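Local coordinates for protein glucoamylase (Thermoanaerobacterium thermosaccharolyticum, PDB 1LF9) that hydrolyses alpha-1,4-linked glucose units one by one from the non-reducing ends of glucan chains, releasing beta-D-glucose, and also cleaves isomaltose, at residues 318-323 with 649-654; 337-342 with 381-386. All coordinates share one frame; numbering follows the deposited sequence.

Contact 1: 318-323 with 649-654; sequences IASLSI and ASPLNW. With AC1 (4,6-dideoxy-4-{[(1S,4R,5S,6S)-4,5,6-trihydroxy-3-(hydroxymethyl)cyclohex-2-en-1-yl]amino}-alpha-D-glucopyranose), chain C.
The carbonyl oxygen A319 O takes two donors. N653 N reaches it at 2.9 Å, almost in line with the carbonyl bond (173° at the oxygen). Water 1 donates the second hydrogen bond and accepts one from W654 N. A319 thus serves the first two amides of helix 653-668, one directly and one through water. The side chain of N653 turns to the carbonyl of I318. Its ND2 donates to I318 O at 2.7 Å, keeping that oxygen near the amide plane while sitting well above the carbonyl plane of I318. N653 OD1 accepts from water 2, which also accepts a hydrogen bond from L321 N. Both ends of the buried amide are therefore used, which fixes its orientation.

A hydroxyl relay lies further along. S322 OG donates to S320 OG at 2.9 Å and accepts from S650 N at 3.2 Å. With OG anti to the backbone N (chi1 175°), S320 donates to P651 O at 2.7 Å, from above the carbonyl plane.

A319 CB and L652 CD1 both border the AC1 hydroxymethyl oxygen O6B, beside the sugar pocket of the family 15 (alpha/alpha)6 barrel. N653 packs on I304 and L305 of helix 296-306 and on V348 of helix 342-355. L321 touches Y63 of strand 58-63. The contact thus joins the loop after helix 296-306 to the start of helix 653-668, deep in the chain.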
# COMPACT_ATOMS: atom_id res chain seq x y z
N ILE A 318 1.19 6.95 -2.70
CA ILE A 318 1.05 5.67 -3.38
C ILE A 318 -0.15 4.91 -2.84
O ILE A 318 -0.66 5.24 -1.78
CB ILE A 318 2.30 4.79 -3.20
CG1 ILE A 318 2.61 4.61 -1.71
CG2 ILE A 318 3.48 5.41 -3.94
CD1 ILE A 318 3.73 3.61 -1.43
N ALA A 319 -0.59 3.91 -3.59
CA ALA A 319 -1.74 3.10 -3.19
C ALA A 319 -1.42 2.15 -2.03
O ALA A 319 -2.23 1.96 -1.12
CB ALA A 319 -2.24 2.31 -4.39
N SER A 320 -0.22 1.56 -2.07
CA SER A 320 0.20 0.61 -1.05
C SER A 320 1.71 0.35 -1.09
O SER A 320 2.30 0.19 -2.16
CB SER A 320 -0.53 -0.72 -1.24
OG SER A 320 -0.06 -1.70 -0.34
N LEU A 321 2.33 0.31 0.09
CA LEU A 321 3.76 0.08 0.17
C LEU A 321 4.04 -1.42 0.17
O LEU A 321 4.65 -1.95 1.09
CB LEU A 321 4.33 0.75 1.43
CG LEU A 321 5.85 0.98 1.44
CD1 LEU A 321 6.32 1.64 0.15
CD2 LEU A 321 6.19 1.87 2.62
N SER A 322 3.58 -2.10 -0.88
CA SER A 322 3.80 -3.53 -1.03
C SER A 322 3.77 -3.92 -2.50
O SER A 322 3.48 -3.11 -3.37
CB SER A 322 2.73 -4.32 -0.27
OG SER A 322 1.44 -4.13 -0.81
N ILE A 323 4.08 -5.19 -2.75
CA ILE A 323 4.07 -5.77 -4.08
C ILE A 323 3.18 -7.01 -3.92
O ILE A 323 3.64 -8.06 -3.49
CB ILE A 323 5.50 -6.17 -4.50
CG1 ILE A 323 6.40 -4.92 -4.46
CG2 ILE A 323 5.51 -6.79 -5.90
CD1 ILE A 323 7.87 -5.21 -4.57
N ALA A 649 -2.35 -6.85 -1.85
CA ALA A 649 -1.68 -5.67 -1.31
C ALA A 649 -2.12 -5.25 0.11
O ALA A 649 -3.30 -5.32 0.46
CB ALA A 649 -1.87 -4.49 -2.26
N SER A 650 -1.15 -4.82 0.90
CA SER A 650 -1.39 -4.34 2.25
C SER A 650 -0.18 -3.51 2.68
O SER A 650 0.96 -3.83 2.33
CB SER A 650 -1.62 -5.49 3.23
OG SER A 650 -0.41 -5.92 3.81
N PRO A 651 -0.43 -2.38 3.37
CA PRO A 651 -1.77 -1.89 3.72
C PRO A 651 -2.37 -1.28 2.46
O PRO A 651 -1.65 -0.70 1.65
CB PRO A 651 -1.50 -0.80 4.77
CG PRO A 651 -0.03 -1.01 5.17
CD PRO A 651 0.61 -1.48 3.91
N LEU A 652 -3.68 -1.41 2.25
CA LEU A 652 -4.28 -0.78 1.09
C LEU A 652 -4.69 0.59 1.59
O LEU A 652 -5.69 0.73 2.30
CB LEU A 652 -5.51 -1.54 0.59
CG LEU A 652 -6.12 -0.92 -0.67
CD1 LEU A 652 -5.12 -1.01 -1.82
CD2 LEU A 652 -7.42 -1.63 -1.04
N ASN A 653 -3.90 1.60 1.24
CA ASN A 653 -4.17 2.96 1.72
C ASN A 653 -5.60 3.42 1.52
O ASN A 653 -6.16 4.10 2.39
CB ASN A 653 -3.19 3.95 1.08
CG ASN A 653 -1.76 3.64 1.45
OD1 ASN A 653 -1.50 2.97 2.45
ND2 ASN A 653 -0.81 4.13 0.66
N TRP A 654 -6.19 3.05 0.39
CA TRP A 654 -7.57 3.42 0.10
C TRP A 654 -8.50 2.82 1.17
O TRP A 654 -9.42 3.48 1.65
CB TRP A 654 -7.93 2.93 -1.30
CG TRP A 654 -9.32 3.25 -1.75
CD1 TRP A 654 -10.28 3.95 -1.07
CD2 TRP A 654 -9.92 2.85 -2.98
NE1 TRP A 654 -11.44 4.00 -1.80
CE2 TRP A 654 -11.25 3.33 -2.98
CE3 TRP A 654 -9.47 2.12 -4.09
CZ2 TRP A 654 -12.13 3.11 -4.05
CZ3 TRP A 654 -10.35 1.90 -5.15
CH2 TRP A 654 -11.67 2.39 -5.12
C1 AC1 C . -5.19 -5.57 -12.23
O2 AC1 C . -7.46 -6.28 -12.64
C2 AC1 C . -6.63 -5.64 -11.67
C4A AC1 C . -7.18 0.83 -7.58
C3 AC1 C . -7.15 -4.22 -11.31
O3 AC1 C . -8.48 -4.34 -10.80
C4 AC1 C . -6.20 -3.61 -10.25
N4A AC1 C . -6.68 -2.25 -9.84
C5 AC1 C . -4.74 -3.51 -10.89
O5 AC1 C . -4.29 -4.89 -11.30
C6 AC1 C . -3.69 -2.95 -9.95
C1B AC1 C . -6.92 -2.15 -8.36
C2B AC1 C . -8.30 -1.51 -8.03
O2B AC1 C . -9.29 -2.24 -8.73
C3B AC1 C . -8.31 0.01 -8.37
O3B AC1 C . -9.57 0.57 -8.06
O4 AC1 C . -6.93 1.99 -8.35
C5B AC1 C . -5.89 -0.01 -7.30
C7B AC1 C . -5.78 -1.37 -7.67
C6B AC1 C . -4.72 0.66 -6.59
O6B AC1 C . -4.89 0.55 -5.17
O HOH W 1 -4.83 2.55 -1.91
O HOH W 2 1.03 1.92 2.31

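Contact 2: 337-342 with 381-386; sequences YHLVWS and NTWISG. With AC1 (4,6-dideoxy-4-{[(1S,4R,5S,6S)-4,5,6-trihydroxy-3-(hydroxymethyl)cyclohex-2-en-1-yl]amino}-alpha-D-glucopyranose), chain C.
V340 and T382 form a single antiparallel bridge, a hydrogen-bonded pair, with V340 N to T382 O at 2.8 Å (nearly straight, 172°) and T382 N to V340 O at 3.0 Å. Water 3 also donates to V340 O and lies beside T382 OG1. Beside the bridge, N381 CB stands squarely over the five-membered ring of W341, 3.6 Å from its centre. N381 CG, between the backbone N and the carbonyl carbon (chi1 60°), carries the amide over the same face, its plane 55° from the ring. The opposite face of W341 carries AC1, with C6B 3.5 Å above the plane. The edge atom W341 NE1 is hydrogen-bonded to E438 OE2, so the ring is held by its edge as well as its faces. With an alanine here, AC1 and N381 would probably lose the flat surface between them, and E438 its indole partner. L339 CD1 makes a CH-pi contact over the six-membered ring of W383, 4.2 Å from its centre. V340 CG2 meets I384 CG2 loosely at 4.3 Å. The bridge joins two loops of the (alpha/alpha)6 barrel and puts the W341 indole against the C6B hydroxymethyl end of AC1, in the glucoamylase active site next to the probable proton donor.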
# COMPACT_ATOMS: atom_id res chain seq x y z
N TYR A 337 2.25 -1.75 -6.04
CA TYR A 337 1.20 -0.80 -5.71
C TYR A 337 1.84 0.50 -5.22
O TYR A 337 1.14 1.44 -4.82
CB TYR A 337 0.27 -1.38 -4.64
CG TYR A 337 -0.96 -2.09 -5.19
CD1 TYR A 337 -0.86 -2.98 -6.25
CD2 TYR A 337 -2.22 -1.89 -4.61
CE1 TYR A 337 -1.98 -3.67 -6.73
CE2 TYR A 337 -3.35 -2.57 -5.07
CZ TYR A 337 -3.22 -3.46 -6.13
OH TYR A 337 -4.31 -4.17 -6.58
N HIS A 338 3.17 0.57 -5.24
CA HIS A 338 3.83 1.79 -4.83
C HIS A 338 3.94 2.70 -6.05
O HIS A 338 5.03 3.04 -6.53
CB HIS A 338 5.19 1.50 -4.17
CG HIS A 338 6.12 0.67 -5.01
ND1 HIS A 338 6.77 1.17 -6.12
CD2 HIS A 338 6.51 -0.62 -4.89
CE1 HIS A 338 7.53 0.22 -6.64
NE2 HIS A 338 7.39 -0.87 -5.91
N LEU A 339 2.76 3.04 -6.55
CA LEU A 339 2.55 3.90 -7.71
C LEU A 339 1.43 4.85 -7.30
O LEU A 339 0.72 4.62 -6.32
CB LEU A 339 2.10 3.06 -8.90
CG LEU A 339 3.09 2.64 -9.99
CD1 LEU A 339 4.51 2.55 -9.44
CD2 LEU A 339 2.63 1.31 -10.56
N VAL A 340 1.24 5.92 -8.07
CA VAL A 340 0.21 6.89 -7.74
C VAL A 340 -1.02 6.79 -8.63
O VAL A 340 -0.94 6.95 -9.85
CB VAL A 340 0.74 8.34 -7.82
CG1 VAL A 340 -0.37 9.32 -7.44
CG2 VAL A 340 1.95 8.50 -6.89
N TRP A 341 -2.17 6.53 -8.01
CA TRP A 341 -3.45 6.46 -8.72
C TRP A 341 -4.26 7.66 -8.24
O TRP A 341 -4.39 7.90 -7.03
CB TRP A 341 -4.24 5.21 -8.36
CG TRP A 341 -3.98 3.97 -9.15
CD1 TRP A 341 -4.71 3.51 -10.21
CD2 TRP A 341 -3.01 2.95 -8.86
NE1 TRP A 341 -4.27 2.26 -10.58
CE2 TRP A 341 -3.24 1.89 -9.77
CE3 TRP A 341 -1.99 2.84 -7.91
CZ2 TRP A 341 -2.47 0.72 -9.76
CZ3 TRP A 341 -1.22 1.67 -7.90
CH2 TRP A 341 -1.47 0.63 -8.82
N SER A 342 -4.80 8.41 -9.19
CA SER A 342 -5.62 9.57 -8.90
C SER A 342 -6.80 9.19 -8.01
O SER A 342 -7.17 9.93 -7.09
CB SER A 342 -6.11 10.16 -10.23
OG SER A 342 -7.24 10.98 -10.04
N ASN A 381 -2.32 5.60 -13.99
CA ASN A 381 -1.51 5.72 -12.79
C ASN A 381 -0.12 6.17 -13.24
O ASN A 381 0.15 6.18 -14.44
CB ASN A 381 -1.47 4.41 -11.98
CG ASN A 381 -0.91 3.22 -12.75
OD1 ASN A 381 -0.71 2.15 -12.18
ND2 ASN A 381 -0.64 3.40 -14.04
N THR A 382 0.74 6.55 -12.30
CA THR A 382 2.07 7.03 -12.66
C THR A 382 3.07 6.75 -11.57
O THR A 382 2.70 6.50 -10.42
CB THR A 382 2.08 8.56 -12.85
OG1 THR A 382 1.76 9.18 -11.60
CG2 THR A 382 1.09 9.00 -13.89
N TRP A 383 4.35 6.83 -11.93
CA TRP A 383 5.41 6.66 -10.96
C TRP A 383 5.34 7.97 -10.18
O TRP A 383 4.65 8.89 -10.60
CB TRP A 383 6.77 6.53 -11.64
CG TRP A 383 6.95 5.26 -12.42
CD1 TRP A 383 6.61 5.04 -13.72
CD2 TRP A 383 7.53 4.04 -11.94
NE1 TRP A 383 6.94 3.76 -14.08
CE2 TRP A 383 7.51 3.12 -13.01
CE3 TRP A 383 8.07 3.64 -10.71
CZ2 TRP A 383 8.01 1.82 -12.89
CZ3 TRP A 383 8.57 2.34 -10.59
CH2 TRP A 383 8.53 1.45 -11.68
N ILE A 384 6.06 8.07 -9.07
CA ILE A 384 6.00 9.31 -8.30
C ILE A 384 6.48 10.50 -9.13
O ILE A 384 6.10 11.65 -8.87
CB ILE A 384 6.81 9.20 -6.99
CG1 ILE A 384 8.24 8.78 -7.30
CG2 ILE A 384 6.16 8.19 -6.04
CD1 ILE A 384 9.13 8.79 -6.08
N SER A 385 7.30 10.22 -10.13
CA SER A 385 7.83 11.28 -11.00
C SER A 385 6.71 11.91 -11.82
O SER A 385 6.85 13.02 -12.33
CB SER A 385 8.88 10.70 -11.95
OG SER A 385 8.28 9.77 -12.84
N GLY A 386 5.59 11.19 -11.94
CA GLY A 386 4.48 11.69 -12.73
C GLY A 386 4.45 10.98 -14.07
O GLY A 386 3.51 11.15 -14.85
C1 AC1 C . -5.19 -5.57 -12.23
O2 AC1 C . -7.46 -6.28 -12.64
C2 AC1 C . -6.63 -5.64 -11.67
C4A AC1 C . -7.18 0.83 -7.58
C3 AC1 C . -7.15 -4.22 -11.31
O3 AC1 C . -8.48 -4.34 -10.80
C4 AC1 C . -6.20 -3.61 -10.25
N4A AC1 C . -6.68 -2.25 -9.84
C5 AC1 C . -4.74 -3.51 -10.89
O5 AC1 C . -4.29 -4.89 -11.30
C6 AC1 C . -3.69 -2.95 -9.95
C1B AC1 C . -6.92 -2.15 -8.36
C2B AC1 C . -8.30 -1.51 -8.03
O2B AC1 C . -9.29 -2.24 -8.73
C3B AC1 C . -8.31 0.01 -8.37
O3B AC1 C . -9.57 0.57 -8.06
O4 AC1 C . -6.93 1.99 -8.35
C5B AC1 C . -5.89 -0.01 -7.30
C7B AC1 C . -5.78 -1.37 -7.67
C6B AC1 C . -4.72 0.66 -6.59
O6B AC1 C . -4.89 0.55 -5.17
O HOH W 3 -1.21 9.42 -11.03

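Contacts 1 and 2 lie about 12 Å apart, centre to centre, and meet through the backbones of 318-323 and 337-342. S320 N to Y337 O and A319 N to L339 O, each 3.1 Å, are probable hydrogen bonds. The two contacts share the ligand AC1. From contact 1, the edge of W654 meets its O3B, with CZ3 at 3.3 Å. From contact 2, Y337 OH packs against C7B, also at 3.3 Å, while hydrogen-bonded to Y581 and E636. The probable proton donor E438 has its side chain about 3 Å from that of W341 and about 8 Å from that of W654. Residues of 318-323, 649-654 and 337-342 all touch AC1, while 381-386 backs W341 from its other face.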